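PDB 4TQJ: lectin 2 from Agrocybe aegerita, which binds sugars as a beta-propeller lectin, with specificity for N-acetylglucosamine at the non-reducing end of glycans. Local coordinates for residues K193-S198 / N215-A220; K210-N215 / G260-V265; K337-V342 / W389-T394; E358-V363 / V375-N380. The protein carries 1 engineered substitution. All blocks are in the same frame, centred on the assembly; numbering follows the deposited sequence.

Following the chain, interaction 1 closes a short loop, joining 193-198, the third strand of one propeller blade and the turn before it, to the loop 215-220 leading to the next. Interaction 2 starts at 210-215, which ends on the first residue of the second half of interaction 1, and closes a longer loop at 260-265 in the following blade; the two contacts cross, share Asn215 and touch through His194 and Asp214. Far around the ring, about 34 Å from interaction 2 between centres, interaction 3 links strand 339-343 to the loop 389-394 before the last strand. The outer hairpin of interaction 4 falls within the span that interaction 3 closes, and His338 and Glu358 connect the two.

Interaction 1 (K193-S198 / N215-A220); sequences KHVFIS and NFCIDA
The Phe216 ring is met obliquely by Val195, whose CG2 lies 4.0 Å from Phe216 CB; the ring of Trp223 also meets it, and Phe190 and Ile243 touch the Phe216 side chain. The same CG2 packs 3.5 Å from Asn215 O. The imidazole of His194 carries Lys193 CB over one face, displaced toward the rim, and its ND1 is hydrogen-bonded to Asp214 just before the second segment. In the Asn215 amide, OD1 accepts Phe216 N in the carbonyl plane at a C=O...N angle of 100°, and Trp223 NE1 bonds to the same oxygen. The contact belongs to a beta-propeller: 193-198 runs into the third strand of a blade, and 215-220 lies in the connection from that blade's outer strand to the inner strand 230-233 of the next. A type I turn, Cys217 to Ala220, shapes this connection, with Ala220 N bonded to Cys217 O at 3.1 Å. Cys217 points its sulfur back at the approach to the strand, SG resting 3.3 Å from His194 O, and Ala220 CB sits 3.6 Å from Lys193 O. Although Lys193 starts away from the loop, its bent chain, with NZ placed by a chi4 of 119°, brings the ammonium to Asp219 O at 2.9 Å. This bond lies in the carbonyl plane, and the Asp219 carboxylate stands farther off, OD2 being 5.5 Å from Lys193 NZ.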
loop_
_atom_site.group_PDB
_atom_site.type_symbol
_atom_site.label_atom_id
_atom_site.label_comp_id
_atom_site.label_asym_id
_atom_site.label_seq_id
_atom_site.Cartn_x
_atom_site.Cartn_y
_atom_site.Cartn_z
ATOM N N LYS A 193 -19.818 -29.618 -23.927
ATOM C CA LYS A 193 -21.262 -29.453 -23.908
ATOM C C LYS A 193 -21.832 -28.803 -22.641
ATOM O O LYS A 193 -23.023 -28.550 -22.579
ATOM C CB LYS A 193 -21.936 -30.801 -24.201
ATOM C CG LYS A 193 -21.257 -31.533 -25.374
ATOM C CD LYS A 193 -22.246 -32.237 -26.265
ATOM C CE LYS A 193 -23.385 -31.323 -26.654
ATOM N NZ LYS A 193 -23.486 -31.101 -28.119
ATOM N N HIS A 194 -20.986 -28.504 -21.648
ATOM C CA HIS A 194 -21.473 -27.887 -20.417
ATOM C C HIS A 194 -20.418 -27.040 -19.719
ATOM O O HIS A 194 -19.236 -27.326 -19.812
ATOM C CB HIS A 194 -21.893 -28.938 -19.383
ATOM C CG HIS A 194 -22.676 -30.087 -19.936
ATOM N ND1 HIS A 194 -24.038 -30.035 -20.121
ATOM C CD2 HIS A 194 -22.292 -31.335 -20.299
ATOM C CE1 HIS A 194 -24.461 -31.195 -20.594
ATOM N NE2 HIS A 194 -23.422 -32.003 -20.703
ATOM N N VAL A 195 -20.865 -26.018 -18.999
ATOM C CA VAL A 195 -20.022 -25.393 -17.984
ATOM C C VAL A 195 -20.103 -26.307 -16.772
ATOM O O VAL A 195 -21.199 -26.677 -16.349
ATOM C CB VAL A 195 -20.517 -23.982 -17.605
ATOM C CG1 VAL A 195 -19.619 -23.364 -16.516
ATOM C CG2 VAL A 195 -20.581 -23.078 -18.832
ATOM N N PHE A 196 -18.947 -26.703 -16.243
ATOM C CA PHE A 196 -18.878 -27.590 -15.091
ATOM C C PHE A 196 -18.350 -26.794 -13.908
ATOM O O PHE A 196 -17.542 -25.882 -14.084
ATOM C CB PHE A 196 -17.891 -28.755 -15.327
ATOM C CG PHE A 196 -18.327 -29.756 -16.376
ATOM C CD1 PHE A 196 -19.179 -30.806 -16.045
ATOM C CD2 PHE A 196 -17.861 -29.664 -17.684
ATOM C CE1 PHE A 196 -19.577 -31.747 -17.003
ATOM C CE2 PHE A 196 -18.252 -30.598 -18.646
ATOM C CZ PHE A 196 -19.112 -31.641 -18.304
ATOM N N ILE A 197 -18.784 -27.150 -12.710
ATOM C CA ILE A 197 -18.207 -26.605 -11.486
ATOM C C ILE A 197 -17.676 -27.753 -10.637
ATOM O O ILE A 197 -18.304 -28.809 -10.563
ATOM C CB ILE A 197 -19.255 -25.866 -10.639
ATOM C CG1 ILE A 197 -19.931 -24.755 -11.437
ATOM C CG2 ILE A 197 -18.620 -25.310 -9.352
ATOM C CD1 ILE A 197 -19.014 -23.633 -11.823
ATOM N N SER A 198 -16.514 -27.559 -10.019
ATOM C CA SER A 198 -16.081 -28.414 -8.920
ATOM C C SER A 198 -15.955 -27.562 -7.682
ATOM O O SER A 198 -15.102 -26.671 -7.624
ATOM C CB SER A 198 -14.738 -29.069 -9.203
ATOM O OG SER A 198 -14.915 -30.193 -10.023
ATOM N N ASN A 215 -24.557 -24.387 -22.190
ATOM C CA ASN A 215 -24.335 -23.195 -22.999
ATOM C C ASN A 215 -22.924 -22.649 -22.709
ATOM O O ASN A 215 -22.172 -23.233 -21.918
ATOM C CB ASN A 215 -25.417 -22.135 -22.717
ATOM C CG ASN A 215 -25.831 -21.359 -23.974
ATOM O OD1 ASN A 215 -25.009 -21.071 -24.843
ATOM N ND2 ASN A 215 -27.120 -21.016 -24.064
ATOM N N PHE A 216 -22.567 -21.554 -23.370
ATOM C CA PHE A 216 -21.241 -20.966 -23.248
ATOM C C PHE A 216 -20.106 -21.913 -23.652
ATOM O O PHE A 216 -18.957 -21.706 -23.267
ATOM C CB PHE A 216 -20.995 -20.443 -21.821
ATOM C CG PHE A 216 -21.939 -19.352 -21.398
ATOM C CD1 PHE A 216 -21.884 -18.096 -21.986
ATOM C CD2 PHE A 216 -22.874 -19.575 -20.401
ATOM C CE1 PHE A 216 -22.749 -17.086 -21.588
ATOM C CE2 PHE A 216 -23.740 -18.575 -19.999
ATOM C CZ PHE A 216 -23.690 -17.327 -20.593
ATOM N N CYS A 217 -20.409 -22.942 -24.435
ATOM C CA CYS A 217 -19.391 -23.925 -24.790
ATOM C C CYS A 217 -19.287 -24.143 -26.295
ATOM O O CYS A 217 -20.204 -23.830 -27.060
ATOM C CB CYS A 217 -19.675 -25.262 -24.097
ATOM S SG CYS A 217 -19.498 -25.204 -22.325
ATOM N N ILE A 218 -18.167 -24.698 -26.712
ATOM C CA ILE A 218 -17.897 -24.854 -28.134
ATOM C C ILE A 218 -18.979 -25.696 -28.835
ATOM O O ILE A 218 -19.357 -25.409 -29.967
ATOM C CB ILE A 218 -16.481 -25.416 -28.360
ATOM C CG1 ILE A 218 -16.136 -25.435 -29.853
ATOM C CG2 ILE A 218 -16.312 -26.778 -27.670
ATOM C CD1 ILE A 218 -14.654 -25.521 -30.102
ATOM N N ASP A 219 -19.500 -26.705 -28.141
ATOM C CA ASP A 219 -20.546 -27.554 -28.707
ATOM C C ASP A 219 -21.870 -27.435 -27.968
ATOM O O ASP A 219 -22.691 -28.356 -27.984
ATOM C CB ASP A 219 -20.083 -29.014 -28.786
ATOM C CG ASP A 219 -19.142 -29.247 -29.933
ATOM O OD1 ASP A 219 -19.175 -28.426 -30.876
ATOM O OD2 ASP A 219 -18.373 -30.227 -29.902
ATOM N N ALA A 220 -22.057 -26.289 -27.317
ATOM C CA ALA A 220 -23.344 -25.893 -26.767
ATOM C C ALA A 220 -23.471 -24.387 -26.913
ATOM O O ALA A 220 -23.044 -23.630 -26.039
ATOM C CB ALA A 220 -23.465 -26.295 -25.309
#

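Interaction 2 (K210-N215 / G260-V265); sequences KSVIDN and GVFGQV
Ile213 and Phe262 provide the central apolar contact, Ile213 CG1 lying 3.7 Å from Phe262 CB. Ile213 CD1 adds an off-centre CH-pi contact, 4.3 Å from the centroid of the Phe262 ring and 30° from its normal. Val212 comes at another part of the same ring, CG2 resting 3.8 Å from Phe262 CD2; this methyl group occupies the crowded position between its own backbone N and carbonyl carbon. Farther along, Ile213 and Val265 cross at about a right angle and meet through their CG2 atoms. Asn215 ND2 lies 3.8 Å from Val265 CG1, while OD1 of that side chain stays engaged by Trp223. Val212 and Ile213 both face Val195 in a classic beta bulge on the outer strand of one propeller blade, and both send their CB atoms toward 260-265, the loop before the outer strand of the next blade. The polar links are made by water. One water donates to Val212 O at 2.8 Å and accepts from Phe262 N at 2.9 Å; a second donates to both Val212 O and Phe262 O. Val212 O is thus gripped by two waters. The chemistry implies a seam between blades closed by dispersion forces, in which two waters stand in for direct hydrogen bonds between the backbones.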
loop_
_atom_site.group_PDB
_atom_site.type_symbol
_atom_site.label_atom_id
_atom_site.label_comp_id
_atom_site.label_asym_id
_atom_site.label_seq_id
_atom_site.Cartn_x
_atom_site.Cartn_y
_atom_site.Cartn_z
ATOM N N LYS A 210 -19.622 -31.145 -11.803
ATOM C CA LYS A 210 -21.037 -31.267 -12.074
ATOM C C LYS A 210 -21.401 -30.230 -13.130
ATOM O O LYS A 210 -20.891 -29.109 -13.103
ATOM C CB LYS A 210 -21.815 -31.028 -10.787
ATOM C CG LYS A 210 -23.024 -30.127 -10.933
ATOM C CD LYS A 210 -24.312 -30.929 -10.939
ATOM C CE LYS A 210 -25.520 -30.021 -10.748
ATOM N NZ LYS A 210 -26.734 -30.835 -10.444
ATOM N N SER A 211 -22.264 -30.616 -14.064
ATOM C CA SER A 211 -22.705 -29.708 -15.108
ATOM C C SER A 211 -23.685 -28.696 -14.536
ATOM O O SER A 211 -24.580 -29.069 -13.784
ATOM C CB SER A 211 -23.374 -30.488 -16.251
ATOM O OG SER A 211 -23.952 -29.596 -17.194
ATOM N N VAL A 212 -23.535 -27.424 -14.903
ATOM C CA VAL A 212 -24.439 -26.392 -14.405
ATOM C C VAL A 212 -25.132 -25.551 -15.480
ATOM O O VAL A 212 -26.158 -24.939 -15.202
ATOM C CB VAL A 212 -23.738 -25.423 -13.428
ATOM C CG1 VAL A 212 -23.285 -26.163 -12.168
ATOM C CG2 VAL A 212 -22.578 -24.713 -14.133
ATOM N N ILE A 213 -24.557 -25.485 -16.675
ATOM C CA ILE A 213 -25.179 -24.755 -17.787
ATOM C C ILE A 213 -24.916 -25.499 -19.085
ATOM O O ILE A 213 -23.808 -25.999 -19.306
ATOM C CB ILE A 213 -24.636 -23.310 -17.940
ATOM C CG1 ILE A 213 -24.672 -22.543 -16.617
ATOM C CG2 ILE A 213 -25.425 -22.537 -19.007
ATOM C CD1 ILE A 213 -23.822 -21.290 -16.640
ATOM N N ASP A 214 -25.932 -25.582 -19.941
ATOM C CA ASP A 214 -25.777 -26.231 -21.239
ATOM C C ASP A 214 -25.634 -25.155 -22.302
ATOM O O ASP A 214 -26.490 -25.009 -23.182
ATOM C CB ASP A 214 -26.978 -27.136 -21.553
ATOM C CG ASP A 214 -27.167 -28.241 -20.525
ATOM O OD1 ASP A 214 -26.192 -28.603 -19.838
ATOM O OD2 ASP A 214 -28.298 -28.756 -20.409
ATOM N N ASN A 215 -24.557 -24.387 -22.190
ATOM C CA ASN A 215 -24.335 -23.195 -22.999
ATOM C C ASN A 215 -22.924 -22.649 -22.709
ATOM O O ASN A 215 -22.172 -23.233 -21.918
ATOM C CB ASN A 215 -25.417 -22.135 -22.717
ATOM C CG ASN A 215 -25.831 -21.359 -23.974
ATOM O OD1 ASN A 215 -25.009 -21.071 -24.843
ATOM N ND2 ASN A 215 -27.120 -21.016 -24.064
ATOM N N GLY A 260 -24.249 -21.494 -6.612
ATOM C CA GLY A 260 -23.678 -22.248 -7.714
ATOM C C GLY A 260 -24.726 -22.889 -8.600
ATOM O O GLY A 260 -24.406 -23.732 -9.432
ATOM N N VAL A 261 -25.981 -22.492 -8.429
ATOM C CA VAL A 261 -27.022 -22.882 -9.376
ATOM C C VAL A 261 -27.300 -21.728 -10.341
ATOM O O VAL A 261 -27.610 -20.610 -9.902
ATOM C CB VAL A 261 -28.342 -23.247 -8.657
ATOM C CG1 VAL A 261 -29.389 -23.688 -9.684
ATOM C CG2 VAL A 261 -28.112 -24.346 -7.611
ATOM N N PHE A 262 -27.232 -22.000 -11.647
ATOM C CA PHE A 262 -27.395 -20.955 -12.660
ATOM C C PHE A 262 -28.748 -20.932 -13.361
ATOM O O PHE A 262 -29.301 -21.981 -13.697
ATOM C CB PHE A 262 -26.253 -21.019 -13.684
ATOM C CG PHE A 262 -24.916 -20.682 -13.089
ATOM C CD1 PHE A 262 -24.441 -19.389 -13.118
ATOM C CD2 PHE A 262 -24.174 -21.653 -12.433
ATOM C CE1 PHE A 262 -23.226 -19.065 -12.537
ATOM C CE2 PHE A 262 -22.955 -21.341 -11.850
ATOM C CZ PHE A 262 -22.483 -20.048 -11.901
ATOM N N GLY A 263 -29.263 -19.720 -13.573
ATOM C CA GLY A 263 -30.526 -19.499 -14.246
ATOM C C GLY A 263 -30.414 -19.509 -15.764
ATOM O O GLY A 263 -29.362 -19.811 -16.323
ATOM N N GLN A 264 -31.509 -19.190 -16.442
ATOM C CA GLN A 264 -31.523 -19.247 -17.897
ATOM C C GLN A 264 -30.555 -18.233 -18.513
ATOM O O GLN A 264 -30.266 -17.187 -17.932
ATOM C CB GLN A 264 -32.939 -19.060 -18.446
ATOM C CG GLN A 264 -33.601 -17.772 -18.023
ATOM C CD GLN A 264 -34.996 -17.607 -18.613
ATOM O OE1 GLN A 264 -35.982 -17.471 -17.874
ATOM N NE2 GLN A 264 -35.085 -17.606 -19.952
ATOM N N VAL A 265 -30.055 -18.561 -19.697
ATOM C CA VAL A 265 -29.070 -17.731 -20.375
ATOM C C VAL A 265 -29.759 -16.683 -21.233
ATOM O O VAL A 265 -30.430 -17.017 -22.215
ATOM C CB VAL A 265 -28.168 -18.600 -21.247
ATOM C CG1 VAL A 265 -27.189 -17.744 -22.037
ATOM C CG2 VAL A 265 -27.445 -19.624 -20.372
HETATM O O HOH W 1 -27.235 -24.733 -12.598
HETATM O O HOH W 2 -28.651 -23.941 -15.849
#

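Interaction 3 (K337-V342 / W389-T394); sequences KHRRFV and WAPETT
Arg339 lays the edge of its guanidinium against the loop 389-394, with Trp389 O, Ala390 O and Thr394 O all near its plane. This joins two neighbouring blades of the beta-propeller: Arg339 belongs to the inner strand 339-343 of one, and the loop leads into strand 395-399, which completes the blade of strands 20-25, 28-32 and 41-44 and so closes the ring. The side chain is extended, CD anti to CA (chi2 -177°) and NE anti to CB, and it delivers two donors. NH1 bonds to Trp389 O at 2.9 Å, tilted 25° from the carbonyl plane; NH2 bonds to Thr394 OG1 at 3.1 Å. NH2 is also close to Thr394 O, but at an angle too poor for a bond. Thr394 OG1 works both ways, accepting from the arginine and donating to Ala390 O at 2.6 Å from above that carbonyl's plane. Ala390 O also takes the backbone N atoms of Thr393 and Thr394, which draws the backbone of 390-394 together. Cys396 touches Arg339 from the closing strand. Pro391 CA lies 3.5 Å from Arg339 NH2, and Pro391 CG reaches to 4.3 Å from Lys337 CA.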
loop_
_atom_site.group_PDB
_atom_site.type_symbol
_atom_site.label_atom_id
_atom_site.label_comp_id
_atom_site.label_asym_id
_atom_site.label_seq_id
_atom_site.Cartn_x
_atom_site.Cartn_y
_atom_site.Cartn_z
ATOM N N LYS A 337 0.888 -5.531 -30.198
ATOM C CA LYS A 337 1.971 -4.673 -29.729
ATOM C C LYS A 337 1.677 -3.968 -28.427
ATOM O O LYS A 337 2.589 -3.639 -27.664
ATOM C CB LYS A 337 2.305 -3.609 -30.774
ATOM C CG LYS A 337 2.943 -4.136 -32.028
ATOM C CD LYS A 337 3.473 -2.991 -32.876
ATOM C CE LYS A 337 4.216 -3.532 -34.085
ATOM N NZ LYS A 337 3.417 -4.548 -34.845
ATOM N N HIS A 338 0.405 -3.692 -28.183
ATOM C CA HIS A 338 0.056 -2.810 -27.082
ATOM C C HIS A 338 -0.707 -3.558 -25.995
ATOM O O HIS A 338 -1.321 -4.602 -26.248
ATOM C CB HIS A 338 -0.710 -1.584 -27.597
ATOM C CG HIS A 338 -0.066 -0.936 -28.786
ATOM N ND1 HIS A 338 -0.735 -0.717 -29.972
ATOM C CD2 HIS A 338 1.189 -0.463 -28.972
ATOM C CE1 HIS A 338 0.082 -0.142 -30.838
ATOM N NE2 HIS A 338 1.257 0.021 -30.258
ATOM N N ARG A 339 -0.629 -3.042 -24.776
ATOM C CA ARG A 339 -1.277 -3.687 -23.647
ATOM C C ARG A 339 -2.305 -2.741 -23.065
ATOM O O ARG A 339 -1.999 -1.590 -22.782
ATOM C CB ARG A 339 -0.245 -4.066 -22.589
ATOM C CG ARG A 339 0.637 -5.248 -22.966
ATOM C CD ARG A 339 1.592 -5.609 -21.829
ATOM N NE ARG A 339 2.365 -6.820 -22.119
ATOM C CZ ARG A 339 3.573 -6.829 -22.680
ATOM N NH1 ARG A 339 4.156 -5.690 -23.008
ATOM N NH2 ARG A 339 4.202 -7.979 -22.907
ATOM N N ARG A 340 -3.532 -3.219 -22.892
ATOM C CA ARG A 340 -4.549 -2.403 -22.237
ATOM C C ARG A 340 -5.134 -3.087 -21.001
ATOM O O ARG A 340 -5.256 -4.313 -20.961
ATOM C CB ARG A 340 -5.640 -1.988 -23.230
ATOM C CG ARG A 340 -5.166 -0.893 -24.205
ATOM C CD ARG A 340 -5.988 -0.882 -25.485
ATOM N NE ARG A 340 -5.630 -2.009 -26.348
ATOM C CZ ARG A 340 -6.194 -2.252 -27.527
ATOM N NH1 ARG A 340 -7.137 -1.448 -27.983
ATOM N NH2 ARG A 340 -5.816 -3.296 -28.249
ATOM N N PHE A 341 -5.464 -2.278 -19.996
ATOM C CA PHE A 341 -5.981 -2.777 -18.730
ATOM C C PHE A 341 -7.144 -1.922 -18.257
ATOM O O PHE A 341 -7.209 -0.714 -18.524
ATOM C CB PHE A 341 -4.898 -2.771 -17.640
ATOM C CG PHE A 341 -3.565 -3.323 -18.084
ATOM C CD1 PHE A 341 -3.209 -4.622 -17.791
ATOM C CD2 PHE A 341 -2.665 -2.529 -18.791
ATOM C CE1 PHE A 341 -1.966 -5.128 -18.189
ATOM C CE2 PHE A 341 -1.432 -3.031 -19.195
ATOM C CZ PHE A 341 -1.081 -4.330 -18.882
ATOM N N VAL A 342 -8.057 -2.560 -17.546
ATOM C CA VAL A 342 -9.176 -1.874 -16.919
ATOM C C VAL A 342 -9.128 -2.223 -15.432
ATOM O O VAL A 342 -9.534 -3.315 -15.025
ATOM C CB VAL A 342 -10.516 -2.289 -17.545
ATOM C CG1 VAL A 342 -11.656 -1.461 -16.958
ATOM C CG2 VAL A 342 -10.459 -2.162 -19.090
ATOM N N TRP A 389 9.182 -3.707 -25.042
ATOM C CA TRP A 389 8.160 -4.459 -24.332
ATOM C C TRP A 389 7.321 -5.347 -25.240
ATOM O O TRP A 389 6.098 -5.439 -25.087
ATOM C CB TRP A 389 7.297 -3.505 -23.515
ATOM C CG TRP A 389 8.035 -2.990 -22.315
ATOM C CD1 TRP A 389 8.714 -1.801 -22.200
ATOM C CD2 TRP A 389 8.183 -3.660 -21.064
ATOM N NE1 TRP A 389 9.270 -1.696 -20.944
ATOM C CE2 TRP A 389 8.953 -2.824 -20.226
ATOM C CE3 TRP A 389 7.734 -4.883 -20.564
ATOM C CZ2 TRP A 389 9.286 -3.180 -18.922
ATOM C CZ3 TRP A 389 8.068 -5.235 -19.273
ATOM C CH2 TRP A 389 8.833 -4.384 -18.463
ATOM N N ALA A 390 7.988 -6.004 -26.180
ATOM C CA ALA A 390 7.309 -6.914 -27.091
ATOM C C ALA A 390 6.649 -8.031 -26.301
ATOM O O ALA A 390 7.254 -8.589 -25.396
ATOM C CB ALA A 390 8.279 -7.495 -28.109
ATOM N N PRO A 391 5.395 -8.344 -26.642
ATOM C CA PRO A 391 4.597 -9.426 -26.045
ATOM C C PRO A 391 5.257 -10.788 -26.221
ATOM O O PRO A 391 5.005 -11.681 -25.419
ATOM C CB PRO A 391 3.283 -9.358 -26.833
ATOM C CG PRO A 391 3.167 -7.907 -27.201
ATOM C CD PRO A 391 4.584 -7.477 -27.516
ATOM N N GLU A 392 6.103 -10.943 -27.238
ATOM C CA GLU A 392 6.784 -12.217 -27.449
ATOM C C GLU A 392 7.855 -12.517 -26.397
ATOM O O GLU A 392 8.180 -13.684 -26.136
ATOM C CB GLU A 392 7.423 -12.261 -28.842
ATOM C CG GLU A 392 6.435 -12.306 -29.975
ATOM C CD GLU A 392 5.860 -10.940 -30.315
ATOM O OE1 GLU A 392 6.437 -9.911 -29.891
ATOM O OE2 GLU A 392 4.819 -10.899 -31.009
ATOM N N THR A 393 8.393 -11.461 -25.794
ATOM C CA THR A 393 9.596 -11.567 -24.979
ATOM C C THR A 393 9.425 -11.002 -23.565
ATOM O O THR A 393 10.271 -11.212 -22.701
ATOM C CB THR A 393 10.737 -10.800 -25.659
ATOM O OG1 THR A 393 10.307 -9.458 -25.906
ATOM C CG2 THR A 393 11.088 -11.445 -26.994
ATOM N N THR A 394 8.345 -10.266 -23.337
ATOM C CA THR A 394 8.083 -9.661 -22.033
ATOM C C THR A 394 6.675 -10.018 -21.577
ATOM O O THR A 394 5.837 -10.383 -22.391
ATOM C CB THR A 394 8.197 -8.131 -22.079
ATOM O OG1 THR A 394 7.254 -7.602 -23.028
ATOM C CG2 THR A 394 9.625 -7.704 -22.458
#

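Interaction 4 (E358-V363 / V375-N380); sequences EKETLV and VKALTN
Thr361 and Val363 pair with the antiparallel strand 376-379 through the tight half of this beta hairpin. Thr361 N bonds to Thr379 O at 2.7 Å. Thr361 O takes Leu378 N at 3.0 Å and, weakly, Thr379 N, the signature of a classic beta bulge at Leu378 and Thr379. Val363 and Lys376 form a hydrogen-bonded pair, each backbone N bonding to the other's O, and Val363 CG1 lies 4.1 Å from Leu378 CB. On the other face, Leu362 CB packs 3.8 Å from Val375 CG1, and Leu362 CD2 rests over Ala377 CA at 3.7 Å. Toward solvent no side-chain hydrogen bond joins the two segments, though Glu360 OE2 presses to 3.0 Å from Ala377 CB. Asn380 and exposed Lys359 are looser, Asn380 OD1 lying 3.7 Å from Glu360 CG. Thr361 OG1 and Thr379 OG1 turn to the backbone of Asp381. These are the two outer strands of their propeller blade; strand 352-356 backs Thr361 and Leu378 through Ile354, and Leu378 also packs on Val36 of the second subunit.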
loop_
_atom_site.group_PDB
_atom_site.type_symbol
_atom_site.label_atom_id
_atom_site.label_comp_id
_atom_site.label_asym_id
_atom_site.label_seq_id
_atom_site.Cartn_x
_atom_site.Cartn_y
_atom_site.Cartn_z
ATOM N N GLU A 358 2.529 2.775 -28.192
ATOM C CA GLU A 358 3.711 2.625 -29.034
ATOM C C GLU A 358 4.936 3.235 -28.357
ATOM O O GLU A 358 5.980 2.599 -28.272
ATOM C CB GLU A 358 3.492 3.276 -30.410
ATOM C CG GLU A 358 4.573 2.950 -31.426
ATOM C CD GLU A 358 4.482 1.535 -31.972
ATOM O OE1 GLU A 358 3.640 0.746 -31.503
ATOM O OE2 GLU A 358 5.256 1.205 -32.887
ATOM N N LYS A 359 4.787 4.461 -27.870
ATOM C CA LYS A 359 5.901 5.214 -27.296
ATOM C C LYS A 359 5.551 5.815 -25.934
ATOM O O LYS A 359 6.417 6.366 -25.246
ATOM C CB LYS A 359 6.306 6.345 -28.246
ATOM C CG LYS A 359 6.289 5.961 -29.724
ATOM C CD LYS A 359 7.135 4.716 -30.015
ATOM C CE LYS A 359 8.593 5.055 -30.256
ATOM N NZ LYS A 359 8.766 6.034 -31.378
ATOM N N GLU A 360 4.278 5.718 -25.556
ATOM C CA GLU A 360 3.794 6.290 -24.309
ATOM C C GLU A 360 2.835 5.356 -23.579
ATOM O O GLU A 360 2.101 4.588 -24.201
ATOM C CB GLU A 360 3.054 7.601 -24.581
ATOM C CG GLU A 360 3.922 8.807 -24.808
ATOM C CD GLU A 360 3.099 10.076 -24.853
ATOM O OE1 GLU A 360 2.302 10.227 -25.802
ATOM O OE2 GLU A 360 3.233 10.914 -23.933
ATOM N N THR A 361 2.835 5.449 -22.255
ATOM C CA THR A 361 1.806 4.832 -21.428
ATOM C C THR A 361 0.769 5.892 -21.063
ATOM O O THR A 361 1.087 6.880 -20.402
ATOM C CB THR A 361 2.408 4.245 -20.149
ATOM O OG1 THR A 361 3.152 3.062 -20.476
ATOM C CG2 THR A 361 1.307 3.901 -19.144
ATOM N N LEU A 362 -0.465 5.691 -21.516
ATOM C CA LEU A 362 -1.530 6.666 -21.330
ATOM C C LEU A 362 -2.576 6.174 -20.348
ATOM O O LEU A 362 -2.739 4.972 -20.134
ATOM C CB LEU A 362 -2.215 6.967 -22.659
ATOM C CG LEU A 362 -1.313 7.406 -23.811
ATOM C CD1 LEU A 362 -2.178 7.739 -25.022
ATOM C CD2 LEU A 362 -0.492 8.597 -23.396
ATOM N N VAL A 363 -3.304 7.108 -19.762
ATOM C CA VAL A 363 -4.275 6.739 -18.760
ATOM C C VAL A 363 -5.464 7.672 -18.883
ATOM O O VAL A 363 -5.318 8.836 -19.244
ATOM C CB VAL A 363 -3.636 6.797 -17.337
ATOM C CG1 VAL A 363 -3.279 8.220 -16.972
ATOM C CG2 VAL A 363 -4.558 6.206 -16.282
ATOM N N VAL A 375 -7.541 11.900 -21.589
ATOM C CA VAL A 375 -6.405 10.994 -21.613
ATOM C C VAL A 375 -5.172 11.784 -21.245
ATOM O O VAL A 375 -5.043 12.947 -21.605
ATOM C CB VAL A 375 -6.206 10.378 -23.009
ATOM C CG1 VAL A 375 -4.961 9.520 -23.043
ATOM C CG2 VAL A 375 -7.446 9.573 -23.416
ATOM N N LYS A 376 -4.269 11.151 -20.515
ATOM C CA LYS A 376 -3.077 11.824 -20.034
ATOM C C LYS A 376 -1.857 10.954 -20.235
ATOM O O LYS A 376 -1.922 9.742 -20.087
ATOM C CB LYS A 376 -3.227 12.174 -18.549
ATOM C CG LYS A 376 -4.040 13.429 -18.299
ATOM C CD LYS A 376 -3.916 13.891 -16.851
ATOM C CE LYS A 376 -4.666 12.958 -15.920
ATOM N NZ LYS A 376 -6.088 12.803 -16.386
ATOM N N ALA A 377 -0.739 11.577 -20.582
ATOM C CA ALA A 377 0.522 10.855 -20.669
ATOM C C ALA A 377 1.064 10.657 -19.267
ATOM O O ALA A 377 1.412 11.619 -18.591
ATOM C CB ALA A 377 1.523 11.633 -21.517
ATOM N N LEU A 378 1.128 9.408 -18.825
ATOM C CA LEU A 378 1.603 9.086 -17.489
ATOM C C LEU A 378 3.114 8.846 -17.474
ATOM O O LEU A 378 3.798 9.284 -16.548
ATOM C CB LEU A 378 0.841 7.871 -16.938
ATOM C CG LEU A 378 1.303 7.099 -15.699
ATOM C CD1 LEU A 378 1.190 7.923 -14.422
ATOM C CD2 LEU A 378 0.462 5.836 -15.573
ATOM N N THR A 379 3.630 8.155 -18.490
ATOM C CA THR A 379 5.077 7.902 -18.604
ATOM C C THR A 379 5.490 7.289 -19.960
ATOM O O THR A 379 4.683 6.644 -20.630
ATOM C CB THR A 379 5.593 6.995 -17.458
ATOM O OG1 THR A 379 7.001 6.776 -17.611
ATOM C CG2 THR A 379 4.881 5.653 -17.467
ATOM N N ASN A 380 6.740 7.508 -20.365
ATOM C CA ASN A 380 7.282 6.854 -21.557
ATOM C C ASN A 380 7.571 5.388 -21.291
ATOM O O ASN A 380 7.644 4.585 -22.212
ATOM C CB ASN A 380 8.577 7.524 -22.033
ATOM C CG ASN A 380 8.344 8.886 -22.653
ATOM O OD1 ASN A 380 7.329 9.122 -23.310
ATOM N ND2 ASN A 380 9.292 9.794 -22.450
#